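Kcn28 (Kitasatospora, PDB 6J31) belongs to the GT-B structural clan, has two parallel-sheet Rossmann-like domains, and holds (2E,2'E)-3,3'-(1,2-phenylene)di(prop-2-enoic acid) in a pocket. Local coordinates at residues 206-211 / 383-388; 262-267 / 284-289; 299-304 / 316-321. All coordinates share one frame; numbering follows the deposited sequence.

Contacts 2 and 3 belong to the same six-stranded parallel sheet, the C-terminal Rossmann-like half of a GT-B fold; their centres lie 14 Å apart, and they meet where Gln289 packs on Phe299. In sequence contact 2 closes before contact 3 opens, and both are nested inside the long loop closed by contact 1. That contact, centred 30 Å from contact 2 and 25 Å from contact 3, sits on the other sheet: strand 205-207 is one of its two outermost strands, and helix 382-391 packs against it although its sequence follows the whole C-terminal sheet. The chain therefore crosses to the C-terminal half after 206-211 and comes back at 383-388, tying the two halves together.

Contact 1: residues 206-211 / 383-388; sequences TFIGPC and TMRAAD
Thr206 meets Arg385 tip to tip: its methyl CG2, anti to the backbone N, sits over the centre of one guanidinium face, 3.8 Å from Arg385 CZ. The arginine chain reaches there extended from CG to NE. Phe207 contributes its carbonyl, joined to the same guanidinium through a water that donates to Phe207 O and accepts from Arg385 NH1 at 3.2 Å; NH1 also makes a weak hydrogen bond to His380 O. Next, Ile208 sets both its branches on Ala386. Its CG2 lies 3.9 Å from Ala386 CB, while Ile208 CD1 lies 4.0 Å from Ala386 CA and also touches the Arg385 CD methylene. After the turn at Gly209, a second water accepts from Thr383 N (3.1 Å) and donates a weak bond to Pro210 O. Cys211 closes the row, its CB 3.3 Å from Thr383 OG1, a hydroxyl hydrogen-bonded to Leu212 O. Packing and two bridging waters join the segments without a direct hydrogen bond; just outside, the backbones of Ile208 and Gly382 are hydrogen-bonded. Strand 205-207 edges its sheet beside strand 185-187, whose Leu186 touches both Ile208 and Ala386, and helix 22-30 packs against helix 382-391 through Leu24 and Leu28.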
loop_
_atom_site.group_PDB
_atom_site.type_symbol
_atom_site.label_atom_id
_atom_site.label_comp_id
_atom_site.label_asym_id
_atom_site.label_seq_id
_atom_site.Cartn_x
_atom_site.Cartn_y
_atom_site.Cartn_z
ATOM N N THR A 206 -9.651 -6.526 11.285
ATOM C CA THR A 206 -10.801 -6.659 10.398
ATOM C C THR A 206 -10.347 -6.462 8.959
ATOM O O THR A 206 -9.777 -5.420 8.625
ATOM C CB THR A 206 -11.901 -5.655 10.745
ATOM O OG1 THR A 206 -12.402 -5.922 12.058
ATOM C CG2 THR A 206 -13.047 -5.760 9.747
ATOM N N PHE A 207 -10.615 -7.452 8.111
ATOM C CA PHE A 207 -10.289 -7.349 6.692
ATOM C C PHE A 207 -11.380 -6.540 6.006
ATOM O O PHE A 207 -12.525 -6.990 5.892
ATOM C CB PHE A 207 -10.133 -8.732 6.069
ATOM C CG PHE A 207 -8.958 -9.498 6.606
ATOM C CD1 PHE A 207 -7.666 -9.078 6.335
ATOM C CD2 PHE A 207 -9.141 -10.636 7.376
ATOM C CE1 PHE A 207 -6.580 -9.771 6.827
ATOM C CE2 PHE A 207 -8.058 -11.338 7.869
ATOM C CZ PHE A 207 -6.775 -10.907 7.593
ATOM N N ILE A 208 -11.030 -5.335 5.567
ATOM C CA ILE A 208 -12.010 -4.393 5.040
ATOM C C ILE A 208 -12.033 -4.453 3.519
ATOM O O ILE A 208 -13.072 -4.223 2.890
ATOM C CB ILE A 208 -11.706 -2.968 5.546
ATOM C CG1 ILE A 208 -11.944 -2.890 7.052
ATOM C CG2 ILE A 208 -12.549 -1.923 4.826
ATOM C CD1 ILE A 208 -13.406 -2.949 7.440
ATOM N N GLY A 209 -10.897 -4.784 2.918
ATOM C CA GLY A 209 -10.723 -4.581 1.503
ATOM C C GLY A 209 -10.461 -3.113 1.239
ATOM O O GLY A 209 -10.376 -2.301 2.166
ATOM N N PRO A 210 -10.330 -2.740 -0.030
ATOM C CA PRO A 210 -10.053 -1.342 -0.364
ATOM C C PRO A 210 -11.218 -0.437 -0.012
ATOM O O PRO A 210 -12.384 -0.840 -0.036
ATOM C CB PRO A 210 -9.821 -1.377 -1.877
ATOM C CG PRO A 210 -10.599 -2.562 -2.331
ATOM C CD PRO A 210 -10.455 -3.575 -1.231
ATOM N N CYS A 211 -10.886 0.801 0.324
ATOM C CA CYS A 211 -11.890 1.815 0.613
ATOM C C CYS A 211 -12.013 2.690 -0.628
ATOM O O CYS A 211 -11.159 3.535 -0.899
ATOM C CB CYS A 211 -11.511 2.598 1.864
ATOM S SG CYS A 211 -11.655 1.587 3.365
ATOM N N THR A 383 -15.542 0.901 2.377
ATOM C CA THR A 383 -15.575 2.188 3.068
ATOM C C THR A 383 -16.671 2.235 4.123
ATOM O O THR A 383 -16.441 2.676 5.257
ATOM C CB THR A 383 -15.775 3.312 2.050
ATOM O OG1 THR A 383 -14.683 3.324 1.124
ATOM C CG2 THR A 383 -15.863 4.655 2.742
ATOM N N MET A 384 -17.877 1.796 3.764
ATOM C CA MET A 384 -19.005 1.934 4.677
ATOM C C MET A 384 -18.817 1.075 5.919
ATOM O O MET A 384 -19.135 1.512 7.032
ATOM C CB MET A 384 -20.309 1.578 3.963
ATOM C CG MET A 384 -20.587 2.452 2.748
ATOM S SD MET A 384 -20.747 4.207 3.137
ATOM C CE MET A 384 -20.491 4.921 1.514
ATOM N N ARG A 385 -18.300 -0.145 5.761
ATOM C CA ARG A 385 -18.069 -0.975 6.939
ATOM C C ARG A 385 -16.968 -0.388 7.817
ATOM O O ARG A 385 -17.084 -0.391 9.047
ATOM C CB ARG A 385 -17.730 -2.409 6.535
ATOM C CG ARG A 385 -17.670 -3.345 7.732
ATOM C CD ARG A 385 -17.118 -4.711 7.388
ATOM N NE ARG A 385 -17.068 -5.554 8.578
ATOM C CZ ARG A 385 -16.509 -6.759 8.625
ATOM N NH1 ARG A 385 -15.955 -7.284 7.538
ATOM N NH2 ARG A 385 -16.507 -7.444 9.760
ATOM N N ALA A 386 -15.901 0.131 7.201
ATOM C CA ALA A 386 -14.820 0.732 7.974
ATOM C C ALA A 386 -15.310 1.945 8.756
ATOM O O ALA A 386 -14.990 2.100 9.941
ATOM C CB ALA A 386 -13.669 1.118 7.049
ATOM N N ALA A 387 -16.109 2.801 8.116
ATOM C CA ALA A 387 -16.656 3.956 8.816
ATOM C C ALA A 387 -17.587 3.529 9.947
ATOM O O ALA A 387 -17.567 4.118 11.033
ATOM C CB ALA A 387 -17.383 4.870 7.830
ATOM N N ASP A 388 -18.409 2.499 9.715
ATOM C CA ASP A 388 -19.304 2.022 10.768
ATOM C C ASP A 388 -18.522 1.500 11.968
ATOM O O ASP A 388 -18.904 1.741 13.119
ATOM C CB ASP A 388 -20.237 0.941 10.229
ATOM C CG ASP A 388 -21.230 1.477 9.214
ATOM O OD1 ASP A 388 -21.348 2.717 9.081
ATOM O OD2 ASP A 388 -21.895 0.655 8.550
HETATM O O HOH W 1 -13.647 -9.465 6.881
HETATM O O HOH W 2 -15.311 0.628 -0.680
#

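Contact 2: residues 262-267 / 284-289; sequences VLQIGR and HNWVPQ
Leu263 and Ile265 grip His284 between them in a parallel ladder: His284 N donates to Leu263 O at 3.0 Å, and Ile265 N donates to His284 O at 2.9 Å. The second bond is nearly straight, 169° at the hydrogen, and comes almost head-on to the carbonyl. Gln264, paired with His284, adds a CA-H...O contact from its CA to His284 O at 3.3 Å. Beyond the bridge the register slips, and Gly266 N makes a weak bond to Asn285 O with a bent angle of 122°.

Gln264 carries much of the side-chain contact. Its CG is anti to the backbone N and the chain then bends at chi2, which carries it across the turn of 284-289. There Gln264 CG lies 3.7 Å from Val287 CG1, and its OE1 comes 3.6 Å from Trp286 CA. Val287 CG1 also meets Val262 CG1 at 4.0 Å, the two side chains crossing at a slant. Just past the strand, Ile265 turns CG1 between the backbone N and the carbonyl carbon (chi1 52°), 3.1 Å from His284 O. Asn285 ND2 is held elsewhere, by Asp270, and His284 NE2 by Glu282.

Edge strand 281-284 thus pairs with strand 259-264 before the chain turns into helix 289-294, with Pro288 at its N-cap, a strand-loop-helix passage of the Rossmann-like domain in the GT-B fold.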
loop_
_atom_site.group_PDB
_atom_site.type_symbol
_atom_site.label_atom_id
_atom_site.label_comp_id
_atom_site.label_asym_id
_atom_site.label_seq_id
_atom_site.Cartn_x
_atom_site.Cartn_y
_atom_site.Cartn_z
ATOM N N VAL A 262 1.127 0.157 -23.547
ATOM C CA VAL A 262 1.194 1.430 -22.840
ATOM C C VAL A 262 2.277 1.268 -21.788
ATOM O O VAL A 262 2.087 0.563 -20.790
ATOM C CB VAL A 262 -0.144 1.816 -22.196
ATOM C CG1 VAL A 262 0.026 3.076 -21.352
ATOM C CG2 VAL A 262 -1.221 2.004 -23.251
ATOM N N LEU A 263 3.412 1.913 -22.007
ATOM C CA LEU A 263 4.598 1.722 -21.183
ATOM C C LEU A 263 4.776 2.955 -20.306
ATOM O O LEU A 263 5.127 4.031 -20.800
ATOM C CB LEU A 263 5.821 1.477 -22.068
ATOM C CG LEU A 263 7.178 1.275 -21.395
ATOM C CD1 LEU A 263 7.050 0.389 -20.173
ATOM C CD2 LEU A 263 8.170 0.678 -22.384
ATOM N N GLN A 264 4.561 2.790 -19.003
ATOM C CA GLN A 264 4.738 3.871 -18.042
ATOM C C GLN A 264 6.110 3.683 -17.407
ATOM O O GLN A 264 6.343 2.710 -16.687
ATOM C CB GLN A 264 3.621 3.872 -17.001
ATOM C CG GLN A 264 3.504 5.184 -16.245
ATOM C CD GLN A 264 3.446 5.006 -14.746
ATOM O OE1 GLN A 264 2.532 5.511 -14.089
ATOM N NE2 GLN A 264 4.421 4.296 -14.192
ATOM N N ILE A 265 7.010 4.628 -17.679
ATOM C CA ILE A 265 8.418 4.519 -17.314
ATOM C C ILE A 265 8.762 5.236 -16.020
ATOM O O ILE A 265 9.865 5.026 -15.490
ATOM C CB ILE A 265 9.310 5.046 -18.455
ATOM C CG1 ILE A 265 8.836 6.439 -18.855
ATOM C CG2 ILE A 265 9.261 4.098 -19.638
ATOM C CD1 ILE A 265 9.577 7.013 -19.990
ATOM N N GLY A 266 7.900 6.124 -15.539
ATOM C CA GLY A 266 8.144 6.847 -14.312
ATOM C C GLY A 266 8.742 8.227 -14.553
ATOM O O GLY A 266 9.353 8.512 -15.585
ATOM N N ARG A 267 8.530 9.099 -13.568
ATOM C CA ARG A 267 8.996 10.478 -13.561
ATOM C C ARG A 267 10.516 10.601 -13.698
ATOM O O ARG A 267 10.990 11.638 -14.176
ATOM C CB ARG A 267 8.532 11.154 -12.262
ATOM C CG ARG A 267 9.054 10.507 -10.989
ATOM C CD ARG A 267 8.002 10.522 -9.897
ATOM N NE ARG A 267 6.902 9.618 -10.217
ATOM C CZ ARG A 267 7.039 8.299 -10.281
ATOM N NH1 ARG A 267 8.228 7.761 -10.055
ATOM N NH2 ARG A 267 6.004 7.522 -10.575
ATOM N N HIS A 284 4.779 6.872 -21.556
ATOM C CA HIS A 284 4.398 7.971 -20.685
ATOM C C HIS A 284 5.260 7.929 -19.436
ATOM O O HIS A 284 5.781 6.880 -19.054
ATOM C CB HIS A 284 2.923 7.901 -20.266
ATOM C CG HIS A 284 1.959 7.872 -21.409
ATOM N ND1 HIS A 284 1.118 8.926 -21.696
ATOM C CD2 HIS A 284 1.686 6.912 -22.324
ATOM C CE1 HIS A 284 0.377 8.620 -22.746
ATOM N NE2 HIS A 284 0.702 7.404 -23.145
ATOM N N ASN A 285 5.404 9.090 -18.799
ATOM C CA ASN A 285 6.003 9.134 -17.471
ATOM C C ASN A 285 4.992 8.764 -16.397
ATOM O O ASN A 285 5.362 8.214 -15.355
ATOM C CB ASN A 285 6.572 10.523 -17.210
ATOM C CG ASN A 285 7.604 10.912 -18.232
ATOM O OD1 ASN A 285 8.706 10.366 -18.255
ATOM N ND2 ASN A 285 7.242 11.839 -19.112
ATOM N N TRP A 286 3.721 9.060 -16.639
ATOM C CA TRP A 286 2.645 8.697 -15.737
ATOM C C TRP A 286 1.397 8.538 -16.590
ATOM O O TRP A 286 1.226 9.239 -17.590
ATOM C CB TRP A 286 2.471 9.752 -14.631
ATOM C CG TRP A 286 1.277 9.564 -13.734
ATOM C CD1 TRP A 286 1.268 8.976 -12.500
ATOM C CD2 TRP A 286 -0.068 10.000 -13.979
ATOM N NE1 TRP A 286 -0.001 9.000 -11.972
ATOM C CE2 TRP A 286 -0.839 9.624 -12.858
ATOM C CE3 TRP A 286 -0.696 10.662 -15.039
ATOM C CZ2 TRP A 286 -2.204 9.888 -12.768
ATOM C CZ3 TRP A 286 -2.053 10.922 -14.947
ATOM C CH2 TRP A 286 -2.791 10.536 -13.820
ATOM N N VAL A 287 0.545 7.590 -16.215
ATOM C CA VAL A 287 -0.687 7.342 -16.961
ATOM C C VAL A 287 -1.848 7.326 -15.980
ATOM O O VAL A 287 -1.660 7.108 -14.772
ATOM C CB VAL A 287 -0.631 6.008 -17.745
ATOM C CG1 VAL A 287 0.678 5.855 -18.485
ATOM C CG2 VAL A 287 -0.852 4.835 -16.805
ATOM N N PRO A 288 -3.066 7.559 -16.466
ATOM C CA PRO A 288 -4.237 7.322 -15.614
ATOM C C PRO A 288 -4.458 5.828 -15.482
ATOM O O PRO A 288 -5.126 5.219 -16.321
ATOM C CB PRO A 288 -5.378 8.005 -16.376
ATOM C CG PRO A 288 -4.936 7.983 -17.805
ATOM C CD PRO A 288 -3.435 8.100 -17.787
ATOM N N GLN A 289 -3.894 5.234 -14.427
ATOM C CA GLN A 289 -3.787 3.780 -14.361
ATOM C C GLN A 289 -5.152 3.108 -14.443
ATOM O O GLN A 289 -5.348 2.174 -15.226
ATOM C CB GLN A 289 -3.058 3.363 -13.086
ATOM C CG GLN A 289 -2.746 1.883 -13.048
ATOM C CD GLN A 289 -1.604 1.549 -12.118
ATOM O OE1 GLN A 289 -0.445 1.842 -12.410
ATOM N NE2 GLN A 289 -1.922 0.923 -10.992
#

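Contact 3: residues 299-304 / 316-321; sequences FVTHGG and VPMVVA
Phe299 and Met318 stand side by side on one face of two parallel strands joined by helix 305-314, a beta-alpha-beta unit of the Rossmann-like domain. Met318 CG lies 4.0 Å from Phe299 CD2, and its sulfur rests obliquely beside the ring as a Met-aromatic contact. Phe299 CG is anti to the backbone N (chi1 179°), which carries the ring forward along its own strand, where Thr301 CB sits over one face, offset toward the rim. At the ring's root, Val316 CG1 fills the hollow beside Phe299 CB at 3.7 Å. The other face of the sheet carries Val300 and Val319, which run alongside each other, Val300 CG2 to Val319 CB at 4.1 Å; Ala356 and Leu360 of helix 350-362 touch Val319 there. Farther along, Val320 CG1 is a bump that packs on the bare CA of Gly303 at 3.6 Å. Gly303 N in turn donates to Thr301 OG1, closing an ST turn just before Gly304, the N-cap of helix 305-314. Four backbone hydrogen bonds zip the strands together, and the last rung is a side chain: His302 ND1 donates in its ring plane to Ala321 O, 3.1 Å away and nearly straight at 168°.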
loop_
_atom_site.group_PDB
_atom_site.type_symbol
_atom_site.label_atom_id
_atom_site.label_comp_id
_atom_site.label_asym_id
_atom_site.label_seq_id
_atom_site.Cartn_x
_atom_site.Cartn_y
_atom_site.Cartn_z
ATOM N N PHE A 299 -1.565 -6.642 -17.263
ATOM C CA PHE A 299 -0.989 -5.575 -16.456
ATOM C C PHE A 299 0.321 -6.079 -15.869
ATOM O O PHE A 299 0.330 -7.077 -15.145
ATOM C CB PHE A 299 -1.975 -5.157 -15.356
ATOM C CG PHE A 299 -1.471 -4.078 -14.437
ATOM C CD1 PHE A 299 -0.521 -3.162 -14.851
ATOM C CD2 PHE A 299 -1.972 -3.974 -13.148
ATOM C CE1 PHE A 299 -0.073 -2.171 -13.994
ATOM C CE2 PHE A 299 -1.532 -2.986 -12.287
ATOM C CZ PHE A 299 -0.582 -2.082 -12.710
ATOM N N VAL A 300 1.423 -5.411 -16.194
ATOM C CA VAL A 300 2.737 -5.768 -15.667
ATOM C C VAL A 300 3.108 -4.768 -14.579
ATOM O O VAL A 300 3.248 -3.570 -14.853
ATOM C CB VAL A 300 3.804 -5.798 -16.771
ATOM C CG1 VAL A 300 5.122 -6.303 -16.204
ATOM C CG2 VAL A 300 3.346 -6.652 -17.941
ATOM N N THR A 301 3.275 -5.256 -13.348
ATOM C CA THR A 301 3.497 -4.405 -12.187
ATOM C C THR A 301 4.551 -5.041 -11.289
ATOM O O THR A 301 4.886 -6.219 -11.434
ATOM C CB THR A 301 2.196 -4.182 -11.396
ATOM O OG1 THR A 301 2.478 -3.468 -10.186
ATOM C CG2 THR A 301 1.546 -5.518 -11.055
ATOM N N HIS A 302 5.088 -4.239 -10.358
ATOM C CA HIS A 302 5.996 -4.786 -9.352
ATOM C C HIS A 302 5.291 -5.719 -8.376
ATOM O O HIS A 302 5.954 -6.544 -7.741
ATOM C CB HIS A 302 6.671 -3.678 -8.532
ATOM C CG HIS A 302 7.933 -3.138 -9.136
ATOM N ND1 HIS A 302 8.938 -3.947 -9.628
ATOM C CD2 HIS A 302 8.378 -1.867 -9.270
ATOM C CE1 HIS A 302 9.927 -3.194 -10.076
ATOM N NE2 HIS A 302 9.613 -1.927 -9.869
ATOM N N GLY A 303 3.974 -5.608 -8.233
ATOM C CA GLY A 303 3.274 -6.338 -7.198
ATOM C C GLY A 303 3.022 -5.577 -5.916
ATOM O O GLY A 303 2.765 -6.205 -4.882
ATOM N N GLY A 304 3.099 -4.250 -5.940
ATOM C CA GLY A 304 2.655 -3.482 -4.797
ATOM C C GLY A 304 1.163 -3.642 -4.577
ATOM O O GLY A 304 0.405 -3.948 -5.498
ATOM N N VAL A 316 -8.094 -7.497 -14.591
ATOM C CA VAL A 316 -6.992 -7.561 -15.541
ATOM C C VAL A 316 -5.944 -8.523 -14.988
ATOM O O VAL A 316 -5.446 -8.318 -13.876
ATOM C CB VAL A 316 -6.379 -6.172 -15.792
ATOM C CG1 VAL A 316 -5.194 -6.263 -16.738
ATOM C CG2 VAL A 316 -7.433 -5.214 -16.318
ATOM N N PRO A 317 -5.575 -9.577 -15.715
ATOM C CA PRO A 317 -4.523 -10.473 -15.227
ATOM C C PRO A 317 -3.182 -9.763 -15.171
ATOM O O PRO A 317 -2.936 -8.790 -15.887
ATOM C CB PRO A 317 -4.513 -11.609 -16.257
ATOM C CG PRO A 317 -5.080 -11.009 -17.484
ATOM C CD PRO A 317 -6.076 -9.976 -17.041
ATOM N N MET A 318 -2.307 -10.257 -14.297
ATOM C CA MET A 318 -1.089 -9.533 -13.971
ATOM C C MET A 318 0.150 -10.397 -14.156
ATOM O O MET A 318 0.146 -11.591 -13.850
ATOM C CB MET A 318 -1.151 -8.995 -12.534
ATOM C CG MET A 318 -2.184 -7.881 -12.370
ATOM S SD MET A 318 -2.512 -7.391 -10.669
ATOM C CE MET A 318 -3.785 -8.576 -10.225
ATOM N N VAL A 319 1.204 -9.776 -14.676
ATOM C CA VAL A 319 2.555 -10.320 -14.633
ATOM C C VAL A 319 3.302 -9.547 -13.557
ATOM O O VAL A 319 3.449 -8.323 -13.653
ATOM C CB VAL A 319 3.258 -10.208 -15.997
ATOM C CG1 VAL A 319 4.703 -10.658 -15.883
ATOM C CG2 VAL A 319 2.521 -11.028 -17.046
ATOM N N VAL A 320 3.744 -10.244 -12.516
ATOM C CA VAL A 320 4.264 -9.613 -11.310
ATOM C C VAL A 320 5.775 -9.792 -11.265
ATOM O O VAL A 320 6.282 -10.896 -11.490
ATOM C CB VAL A 320 3.604 -10.196 -10.049
ATOM C CG1 VAL A 320 4.050 -9.429 -8.820
ATOM C CG2 VAL A 320 2.095 -10.168 -10.184
ATOM N N ALA A 321 6.490 -8.704 -10.964
ATOM C CA ALA A 321 7.947 -8.696 -10.846
ATOM C C ALA A 321 8.299 -8.153 -9.466
ATOM O O ALA A 321 8.660 -6.975 -9.324
ATOM C CB ALA A 321 8.600 -7.864 -11.949
#